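Local coordinates for competence/damage-inducible protein CinA (Agrobacterium tumefaciens, PDB 2A9S) that is of unknown function but belongs to the CinA C-terminal family, some relatives of which deamidate nicotinamide mononucleotide, at residues I17-V28 against L43-D54; C34-L43 against R151-L162. All coordinates share one frame; numbering follows the deposited sequence.

Contact 1: I17-V28 against L43-D54; sequences IITDFTPLGLMV and LTEIAGSSAVVD
Ile18 and Val52 meet where helix 8-24 packs on the loop into strand 53-59, outermost of the sheet within this chain and second strand of a beta-alpha-beta crossover (28-32, 38-43, 53-59) in this alpha/beta fold. The Ile18 and Ile46 side chains slide past each other in opposite directions, Ile18 CG1 3.7 Å from Ile46 CG2, while Ile18 CG2 rests on the backbone of Gly48. A bend at chi2 (-49°) turns Ile18 CD1 onto Ser49 and Val52, 3.8 Å from Val52 CB.

Val52 divides its methyls. CG1, anti to the backbone N (chi1 171°), meets Val28 CG1 and Phe21 CB; Val52 CG2, beside the N, lies across Thr22, 3.4 Å from Thr22 OG1. Ile17 CG2 sits over the centre of the Phe21 ring, whose end leads away to meet Phe102; the Ile17 and Leu43 side chains cross at about a right angle, meeting at Leu43 CD2.

Thr22 OG1 donates to Ile18 O, which Thr22 N reaches from the other face of the carbonyl plane. A water donates both to Thr22 OG1 and to Gly48 O, linking the last helical turns to the loop. Next to them the parallel strands pair around Val28: its N donates to Val52 O at 2.8 Å (156° at the hydrogen) and its O accepts from Asp54 N, also at 2.8 Å. Beside this pairing Met27, bent at chi3, curls its CE over the loop to lie 3.6 Å from Ala51 O. That same Ala51 O accepts from a second water, 2.8 Å away, which also donates to Leu26 O.

Contact 2: C34-L43 against R151-L162; sequences CTGGLIAGAL and RLATVRTALEML
A helix-on-helix crossing in the layer over the central mixed sheet joins the short helix 38-43, inside the first beta-alpha-beta crossover, to the C-terminal helix 147-167. The axes of 38-43 and 151-162 approach to 9.7 Å and cross at -63°.

Val155 takes the middle. Val155 CG1, anti to the backbone N (chi1 170°), meets Ala42 CB at 3.8 Å, and its CG2 turns to Leu38 CB and Ile39 CG1. Ile39 slides past Val155 and Leu159 in the opposite direction. Its extended CG1 branch puts Ile39 CD1 3.5 Å from Ala158 CB, while CG2 faces Leu159 CD2. Leu159 CD2 also lies alongside Leu43, 3.9 Å from Leu43 CG, and Leu162 CD1 meets Leu43 CD1 loosely at the far end. Toward the sheet, Ile39 reaches Thr30 and Val106.

Polar grip comes at the other end, where a type I' turn from Thr35 to Leu38 carries Gly36 and Gly37 at positive phi, with Gly37 as N-cap of the helix. Arg151, bent at chi3, donates from NH1 to Cys34 O at 3.0 Å, a bent bond (139° at the hydrogen), Cys34 O coming at the guanidinium edge but tilted somewhat out of its plane. Leu38 CD1 covers one face of that group, 3.4 Å from Arg151 NH2. The charge is met by Glu45 of the second subunit, which forms a salt bridge with NE. Thr35 CG2 and Thr154 CG2 are pressed tightly together, 3.5 Å apart, while Thr35 OG1 turns to Glu32, whose carboxylate also accepts hydrogen bonds from Ile39 N and Ala40 N at the start of the helix. The crossover helix and the C-terminal helix thus pack together on one face of the mixed sheet of this alpha/beta fold.

Overall arrangement
Contact 2 lies within the helical layer; contact 1 runs from that layer into the sheet. Leu43 serves both, ending helix 38-43 and beginning the loop of contact 1. Contact 2 is wholly buried near the centre of the chain and almost entirely apolar, apart from an arginine at its subunit-facing end. Contact 1, about 15 Å away between centres, is partly exposed and mixes aliphatic packing with parallel strand pairing and bridging waters. They meet directly where Ile17 CD1 touches Leu159 O at 3.6 Å and Val28 CG2 touches Leu162 CD1. Glu45, on the 43-54 loop but not in contact 1 itself, is what Arg151 of the other chain meets, a pairing made twice in the dimer.

Contact 1: I17-V28 against L43-D54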
loop_
_atom_site.group_PDB
_atom_site.type_symbol
_atom_site.label_atom_id
_atom_site.label_comp_id
_atom_site.label_asym_id
_atom_site.label_seq_id
_atom_site.Cartn_x
_atom_site.Cartn_y
_atom_site.Cartn_z
ATOM N N ILE A 17 12.267 4.723 12.380
ATOM C CA ILE A 17 12.727 3.788 11.360
ATOM C C ILE A 17 13.485 4.538 10.246
ATOM O O ILE A 17 14.584 4.119 9.852
ATOM C CB ILE A 17 11.562 2.965 10.798
ATOM C CG1 ILE A 17 11.045 1.998 11.901
ATOM C CG2 ILE A 17 11.989 2.208 9.547
ATOM C CD1 ILE A 17 9.614 1.470 11.616
ATOM N N ILE A 18 12.903 5.626 9.738
ATOM C CA ILE A 18 13.540 6.372 8.643
ATOM C C ILE A 18 14.872 6.939 9.163
ATOM O O ILE A 18 15.895 6.848 8.476
ATOM C CB ILE A 18 12.627 7.490 8.087
ATOM C CG1 ILE A 18 11.282 6.913 7.575
ATOM C CG2 ILE A 18 13.313 8.261 6.980
ATOM C CD1 ILE A 18 11.381 5.720 6.660
ATOM N N THR A 19 14.848 7.465 10.388
ATOM C CA THR A 19 16.029 8.099 10.959
ATOM C C THR A 19 17.183 7.091 11.163
ATOM O O THR A 19 18.326 7.378 10.838
ATOM C CB THR A 19 15.667 8.846 12.255
ATOM O OG1 THR A 19 14.610 9.792 11.974
ATOM C CG2 THR A 19 16.871 9.607 12.761
ATOM N N ASP A 20 16.847 5.910 11.675
ATOM C CA ASP A 20 17.823 4.851 11.956
ATOM C C ASP A 20 18.334 4.183 10.682
ATOM O O ASP A 20 19.547 3.948 10.532
ATOM C CB ASP A 20 17.219 3.801 12.899
ATOM C CG ASP A 20 17.307 4.193 14.381
ATOM O OD1 ASP A 20 18.034 5.157 14.753
ATOM O OD2 ASP A 20 16.654 3.499 15.190
ATOM N N PHE A 21 17.415 3.855 9.764
ATOM C CA PHE A 21 17.780 3.018 8.636
ATOM C C PHE A 21 18.590 3.823 7.621
ATOM O O PHE A 21 19.408 3.262 6.892
ATOM C CB PHE A 21 16.539 2.418 7.977
ATOM C CG PHE A 21 15.921 1.277 8.754
ATOM C CD1 PHE A 21 16.104 1.150 10.120
ATOM C CD2 PHE A 21 15.118 0.353 8.104
ATOM C CE1 PHE A 21 15.507 0.096 10.825
ATOM C CE2 PHE A 21 14.520 -0.700 8.806
ATOM C CZ PHE A 21 14.710 -0.823 10.156
ATOM N N THR A 22 18.363 5.130 7.567
ATOM C CA THR A 22 19.055 5.933 6.530
ATOM C C THR A 22 20.604 5.839 6.667
ATOM O O THR A 22 21.275 5.465 5.694
ATOM C CB THR A 22 18.549 7.398 6.452
ATOM O OG1 THR A 22 17.147 7.435 6.065
ATOM C CG2 THR A 22 19.380 8.174 5.421
ATOM N N PRO A 23 21.178 6.196 7.844
ATOM C CA PRO A 23 22.652 6.094 7.959
ATOM C C PRO A 23 23.198 4.670 7.921
ATOM O O PRO A 23 24.378 4.478 7.611
ATOM C CB PRO A 23 22.960 6.743 9.319
ATOM C CG PRO A 23 21.680 6.583 10.120
ATOM C CD PRO A 23 20.578 6.779 9.061
ATOM N N LEU A 24 22.349 3.704 8.238
ATOM C CA LEU A 24 22.695 2.306 8.110
ATOM C C LEU A 24 22.612 1.763 6.668
ATOM O O LEU A 24 23.091 0.653 6.388
ATOM C CB LEU A 24 21.842 1.467 9.088
ATOM C CG LEU A 24 22.117 1.630 10.600
ATOM C CD1 LEU A 24 21.028 0.972 11.446
ATOM C CD2 LEU A 24 23.482 1.050 10.933
ATOM N N GLY A 25 22.021 2.544 5.760
ATOM C CA GLY A 25 21.866 2.158 4.349
ATOM C C GLY A 25 20.888 1.006 4.188
ATOM O O GLY A 25 21.017 0.183 3.276
ATOM N N LEU A 26 19.898 0.941 5.069
ATOM C CA LEU A 26 18.951 -0.176 5.039
ATOM C C LEU A 26 17.609 0.229 4.423
ATOM O O LEU A 26 17.160 1.377 4.574
ATOM C CB LEU A 26 18.716 -0.717 6.451
ATOM C CG LEU A 26 19.974 -1.114 7.243
ATOM C CD1 LEU A 26 19.611 -1.321 8.704
ATOM C CD2 LEU A 26 20.724 -2.317 6.620
ATOM N N MET A 27 16.958 -0.739 3.786
ATOM C CA MET A 27 15.670 -0.499 3.163
ATOM C C MET A 27 14.672 -1.548 3.616
ATOM O O MET A 27 15.059 -2.650 4.066
ATOM C CB MET A 27 15.756 -0.485 1.635
ATOM C CG MET A 27 16.645 0.652 1.068
ATOM S SD MET A 27 16.545 0.802 -0.736
ATOM C CE MET A 27 15.086 1.843 -0.820
ATOM N N VAL A 28 13.387 -1.198 3.480
ATOM C CA VAL A 28 12.295 -2.036 3.946
ATOM C C VAL A 28 11.286 -2.278 2.826
ATOM O O VAL A 28 11.086 -1.407 1.958
ATOM C CB VAL A 28 11.571 -1.394 5.175
ATOM C CG1 VAL A 28 11.031 -0.011 4.835
ATOM C CG2 VAL A 28 10.456 -2.325 5.715
ATOM N N LEU A 43 4.963 4.808 6.981
ATOM C CA LEU A 43 6.394 5.043 6.733
ATOM C C LEU A 43 6.640 6.219 5.782
ATOM O O LEU A 43 7.594 7.003 5.967
ATOM C CB LEU A 43 7.039 3.793 6.161
ATOM C CG LEU A 43 7.205 2.686 7.210
ATOM C CD1 LEU A 43 7.390 1.374 6.469
ATOM C CD2 LEU A 43 8.423 2.955 8.128
ATOM N N THR A 44 5.758 6.367 4.784
ATOM C CA THR A 44 6.006 7.369 3.752
ATOM C C THR A 44 5.406 8.729 4.144
ATOM O O THR A 44 5.500 9.693 3.391
ATOM C CB THR A 44 5.533 6.916 2.379
ATOM O OG1 THR A 44 4.149 6.600 2.432
ATOM C CG2 THR A 44 6.281 5.644 1.917
ATOM N N GLU A 45 4.818 8.825 5.339
ATOM C CA GLU A 45 4.500 10.149 5.914
ATOM C C GLU A 45 5.778 10.968 6.257
ATOM O O GLU A 45 5.744 12.202 6.331
ATOM C CB GLU A 45 3.614 9.988 7.156
ATOM C CG GLU A 45 2.141 9.739 6.799
ATOM C CD GLU A 45 1.491 10.983 6.157
ATOM O OE1 GLU A 45 1.254 12.017 6.870
ATOM O OE2 GLU A 45 1.193 10.908 4.951
ATOM N N ILE A 46 6.897 10.271 6.424
ATOM C CA ILE A 46 8.152 10.862 6.859
ATOM C C ILE A 46 9.015 11.386 5.697
ATOM O O ILE A 46 9.357 10.640 4.759
ATOM C CB ILE A 46 8.937 9.833 7.692
ATOM C CG1 ILE A 46 8.030 9.197 8.781
ATOM C CG2 ILE A 46 10.274 10.423 8.203
ATOM C CD1 ILE A 46 7.459 10.152 9.780
ATOM N N ALA A 47 9.351 12.674 5.750
ATOM C CA ALA A 47 10.256 13.234 4.758
ATOM C C ALA A 47 11.606 12.517 4.861
ATOM O O ALA A 47 12.123 12.291 5.960
ATOM C CB ALA A 47 10.405 14.743 4.931
ATOM N N GLY A 48 12.134 12.119 3.709
ATOM C CA GLY A 48 13.329 11.272 3.646
ATOM C C GLY A 48 13.036 9.787 3.536
ATOM O O GLY A 48 13.943 8.982 3.327
ATOM N N SER A 49 11.761 9.412 3.661
ATOM C CA SER A 49 11.391 7.992 3.562
ATOM C C SER A 49 11.748 7.287 2.226
ATOM O O SER A 49 11.906 6.067 2.176
ATOM C CB SER A 49 9.927 7.798 3.910
ATOM O OG SER A 49 9.086 8.478 3.012
ATOM N N SER A 50 11.907 8.069 1.161
ATOM C CA SER A 50 12.287 7.537 -0.147
ATOM C C SER A 50 13.646 6.833 -0.089
ATOM O O SER A 50 13.908 5.949 -0.893
ATOM C CB SER A 50 12.347 8.663 -1.171
ATOM O OG SER A 50 13.144 9.700 -0.640
ATOM N N ALA A 51 14.484 7.184 0.888
ATOM C CA ALA A 51 15.782 6.535 1.032
ATOM C C ALA A 51 15.660 5.112 1.557
ATOM O O ALA A 51 16.589 4.303 1.393
ATOM C CB ALA A 51 16.673 7.339 1.970
ATOM N N VAL A 52 14.522 4.821 2.196
ATOM C CA VAL A 52 14.382 3.616 3.024
ATOM C C VAL A 52 13.300 2.671 2.496
ATOM O O VAL A 52 13.445 1.460 2.563
ATOM C CB VAL A 52 14.061 3.999 4.503
ATOM C CG1 VAL A 52 13.676 2.753 5.367
ATOM C CG2 VAL A 52 15.227 4.766 5.133
ATOM N N VAL A 53 12.199 3.225 1.989
ATOM C CA VAL A 53 11.092 2.373 1.602
ATOM C C VAL A 53 11.293 1.900 0.156
ATOM O O VAL A 53 11.308 2.704 -0.777
ATOM C CB VAL A 53 9.725 3.066 1.812
ATOM C CG1 VAL A 53 8.616 2.120 1.396
ATOM C CG2 VAL A 53 9.522 3.467 3.250
ATOM N N ASP A 54 11.468 0.603 -0.023
ATOM C CA ASP A 54 11.778 0.072 -1.339
ATOM C C ASP A 54 10.502 -0.155 -2.132
ATOM O O ASP A 54 10.303 0.491 -3.168
ATOM C CB ASP A 54 12.612 -1.183 -1.224
ATOM C CG ASP A 54 13.025 -1.742 -2.590
ATOM O OD1 ASP A 54 13.695 -0.991 -3.341
ATOM O OD2 ASP A 54 12.680 -2.907 -2.883
HETATM O O HOH W 1 16.227 9.867 4.800
HETATM O O HOH W 2 18.524 3.446 3.267
#

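Contact 2: C34-L43 against R151-L162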
loop_
_atom_site.group_PDB
_atom_site.type_symbol
_atom_site.label_atom_id
_atom_site.label_comp_id
_atom_site.label_asym_id
_atom_site.label_seq_id
_atom_site.Cartn_x
_atom_site.Cartn_y
_atom_site.Cartn_z
ATOM N N CYS A 34 -4.493 -7.111 5.868
ATOM C CA CYS A 34 -5.519 -6.417 6.646
ATOM C C CYS A 34 -5.345 -4.901 6.791
ATOM O O CYS A 34 -6.351 -4.214 6.912
ATOM C CB CYS A 34 -5.668 -7.060 8.019
ATOM S SG CYS A 34 -4.144 -7.088 8.954
ATOM N N THR A 35 -4.098 -4.397 6.766
ATOM C CA THR A 35 -3.834 -2.929 6.889
ATOM C C THR A 35 -3.975 -2.189 5.564
ATOM O O THR A 35 -3.971 -0.959 5.525
ATOM C CB THR A 35 -2.411 -2.626 7.423
ATOM O OG1 THR A 35 -1.445 -3.399 6.678
ATOM C CG2 THR A 35 -2.305 -2.950 8.932
ATOM N N GLY A 36 -4.082 -2.942 4.480
ATOM C CA GLY A 36 -4.453 -2.390 3.154
ATOM C C GLY A 36 -3.535 -1.310 2.559
ATOM O O GLY A 36 -3.958 -0.554 1.671
ATOM N N GLY A 37 -2.288 -1.240 3.028
ATOM C CA GLY A 37 -1.343 -0.234 2.541
ATOM C C GLY A 37 -0.958 0.810 3.587
ATOM O O GLY A 37 -0.075 1.631 3.326
ATOM N N LEU A 38 -1.632 0.812 4.746
ATOM C CA LEU A 38 -1.366 1.813 5.786
ATOM C C LEU A 38 0.008 1.679 6.433
ATOM O O LEU A 38 0.481 2.650 7.008
ATOM C CB LEU A 38 -2.429 1.805 6.885
ATOM C CG LEU A 38 -3.848 2.123 6.411
ATOM C CD1 LEU A 38 -4.847 2.084 7.603
ATOM C CD2 LEU A 38 -3.855 3.492 5.698
ATOM N N ILE A 39 0.641 0.498 6.346
ATOM C CA ILE A 39 1.993 0.401 6.920
ATOM C C ILE A 39 2.967 1.199 6.039
ATOM O O ILE A 39 3.717 2.060 6.554
ATOM C CB ILE A 39 2.494 -1.066 7.108
ATOM C CG1 ILE A 39 1.565 -1.861 8.044
ATOM C CG2 ILE A 39 3.956 -1.034 7.650
ATOM C CD1 ILE A 39 1.974 -3.295 8.187
ATOM N N ALA A 40 2.974 0.899 4.725
ATOM C CA ALA A 40 3.735 1.727 3.770
ATOM C C ALA A 40 3.287 3.191 3.886
ATOM O O ALA A 40 4.134 4.088 3.820
ATOM C CB ALA A 40 3.581 1.213 2.347
ATOM N N GLY A 41 1.977 3.417 4.070
ATOM C CA GLY A 41 1.419 4.772 4.198
ATOM C C GLY A 41 2.068 5.523 5.369
ATOM O O GLY A 41 2.544 6.654 5.233
ATOM N N ALA A 42 2.108 4.867 6.520
ATOM C CA ALA A 42 2.713 5.445 7.709
ATOM C C ALA A 42 4.203 5.748 7.523
ATOM O O ALA A 42 4.645 6.831 7.845
ATOM C CB ALA A 42 2.457 4.582 8.937
ATOM N N LEU A 43 4.963 4.808 6.981
ATOM C CA LEU A 43 6.394 5.043 6.733
ATOM C C LEU A 43 6.640 6.219 5.782
ATOM O O LEU A 43 7.594 7.003 5.967
ATOM C CB LEU A 43 7.039 3.793 6.161
ATOM C CG LEU A 43 7.205 2.686 7.210
ATOM C CD1 LEU A 43 7.390 1.374 6.469
ATOM C CD2 LEU A 43 8.423 2.955 8.128
ATOM N N ARG A 151 -6.643 -1.950 12.436
ATOM C CA ARG A 151 -5.671 -1.588 11.404
ATOM C C ARG A 151 -4.542 -0.709 11.960
ATOM O O ARG A 151 -3.343 -0.950 11.713
ATOM C CB ARG A 151 -6.381 -0.950 10.203
ATOM C CG ARG A 151 -7.157 -2.026 9.412
ATOM C CD ARG A 151 -8.328 -1.409 8.622
ATOM N NE ARG A 151 -8.013 -0.279 7.766
ATOM C CZ ARG A 151 -7.611 -0.361 6.492
ATOM N NH1 ARG A 151 -7.352 -1.556 5.914
ATOM N NH2 ARG A 151 -7.451 0.760 5.802
ATOM N N LEU A 152 -4.912 0.292 12.753
ATOM C CA LEU A 152 -3.887 1.181 13.304
ATOM C C LEU A 152 -3.050 0.437 14.353
ATOM O O LEU A 152 -1.834 0.625 14.418
ATOM C CB LEU A 152 -4.499 2.466 13.862
ATOM C CG LEU A 152 -5.077 3.370 12.755
ATOM C CD1 LEU A 152 -5.806 4.535 13.401
ATOM C CD2 LEU A 152 -3.967 3.832 11.793
ATOM N N ALA A 153 -3.691 -0.405 15.165
ATOM C CA ALA A 153 -2.986 -1.223 16.152
ATOM C C ALA A 153 -1.958 -2.123 15.451
ATOM O O ALA A 153 -0.809 -2.277 15.918
ATOM C CB ALA A 153 -3.996 -2.110 16.928
ATOM N N THR A 154 -2.366 -2.657 14.305
ATOM C CA THR A 154 -1.465 -3.490 13.497
ATOM C C THR A 154 -0.268 -2.693 12.950
ATOM O O THR A 154 0.891 -3.171 12.996
ATOM C CB THR A 154 -2.238 -4.214 12.350
ATOM O OG1 THR A 154 -3.235 -5.068 12.930
ATOM C CG2 THR A 154 -1.286 -5.093 11.477
ATOM N N VAL A 155 -0.539 -1.492 12.442
ATOM C CA VAL A 155 0.534 -0.607 11.943
ATOM C C VAL A 155 1.555 -0.376 13.053
ATOM O O VAL A 155 2.765 -0.568 12.842
ATOM C CB VAL A 155 -0.005 0.754 11.368
ATOM C CG1 VAL A 155 1.160 1.708 11.097
ATOM C CG2 VAL A 155 -0.873 0.545 10.071
ATOM N N ARG A 156 1.064 -0.014 14.248
ATOM C CA ARG A 156 1.947 0.186 15.393
ATOM C C ARG A 156 2.858 -1.044 15.642
ATOM O O ARG A 156 4.106 -0.949 15.687
ATOM C CB ARG A 156 1.124 0.507 16.644
ATOM C CG ARG A 156 2.052 0.686 17.891
ATOM C CD ARG A 156 1.263 1.029 19.139
ATOM N NE ARG A 156 0.580 2.302 18.989
ATOM C CZ ARG A 156 -0.739 2.427 18.869
ATOM N NH1 ARG A 156 -1.511 1.340 18.936
ATOM N NH2 ARG A 156 -1.294 3.635 18.707
ATOM N N THR A 157 2.252 -2.212 15.797
ATOM C CA THR A 157 3.047 -3.410 16.094
ATOM C C THR A 157 4.046 -3.712 14.968
ATOM O O THR A 157 5.181 -4.096 15.250
ATOM C CB THR A 157 2.133 -4.622 16.348
ATOM O OG1 THR A 157 1.160 -4.281 17.356
ATOM C CG2 THR A 157 2.960 -5.852 16.777
ATOM N N ALA A 158 3.613 -3.554 13.711
ATOM C CA ALA A 158 4.462 -3.771 12.531
ATOM C C ALA A 158 5.729 -2.900 12.613
ATOM O O ALA A 158 6.866 -3.380 12.392
ATOM C CB ALA A 158 3.667 -3.443 11.282
ATOM N N LEU A 159 5.532 -1.630 12.969
ATOM C CA LEU A 159 6.655 -0.684 13.070
ATOM C C LEU A 159 7.581 -1.031 14.238
ATOM O O LEU A 159 8.808 -1.008 14.076
ATOM C CB LEU A 159 6.144 0.764 13.137
ATOM C CG LEU A 159 5.317 1.210 11.895
ATOM C CD1 LEU A 159 4.957 2.674 12.059
ATOM C CD2 LEU A 159 6.024 0.973 10.530
ATOM N N GLU A 160 6.995 -1.405 15.376
ATOM C CA GLU A 160 7.752 -1.908 16.539
ATOM C C GLU A 160 8.656 -3.077 16.167
ATOM O O GLU A 160 9.845 -3.110 16.538
ATOM C CB GLU A 160 6.794 -2.308 17.672
ATOM C CG GLU A 160 6.123 -1.085 18.307
ATOM C CD GLU A 160 4.995 -1.467 19.273
ATOM O OE1 GLU A 160 4.582 -2.656 19.297
ATOM O OE2 GLU A 160 4.530 -0.573 20.014
ATOM N N MET A 161 8.114 -4.012 15.392
ATOM C CA MET A 161 8.859 -5.179 14.943
ATOM C C MET A 161 9.998 -4.874 13.976
ATOM O O MET A 161 11.070 -5.498 14.078
ATOM C CB MET A 161 7.920 -6.225 14.343
ATOM C CG MET A 161 6.983 -6.845 15.373
ATOM S SD MET A 161 5.709 -7.869 14.608
ATOM C CE MET A 161 6.679 -9.198 13.873
ATOM N N LEU A 162 9.788 -3.957 13.028
ATOM C CA LEU A 162 10.883 -3.513 12.151
ATOM C C LEU A 162 12.053 -2.972 12.984
ATOM O O LEU A 162 13.230 -3.312 12.735
ATOM C CB LEU A 162 10.406 -2.451 11.161
ATOM C CG LEU A 162 9.654 -3.006 9.959
ATOM C CD1 LEU A 162 9.092 -1.813 9.111
ATOM C CD2 LEU A 162 10.576 -3.887 9.133
#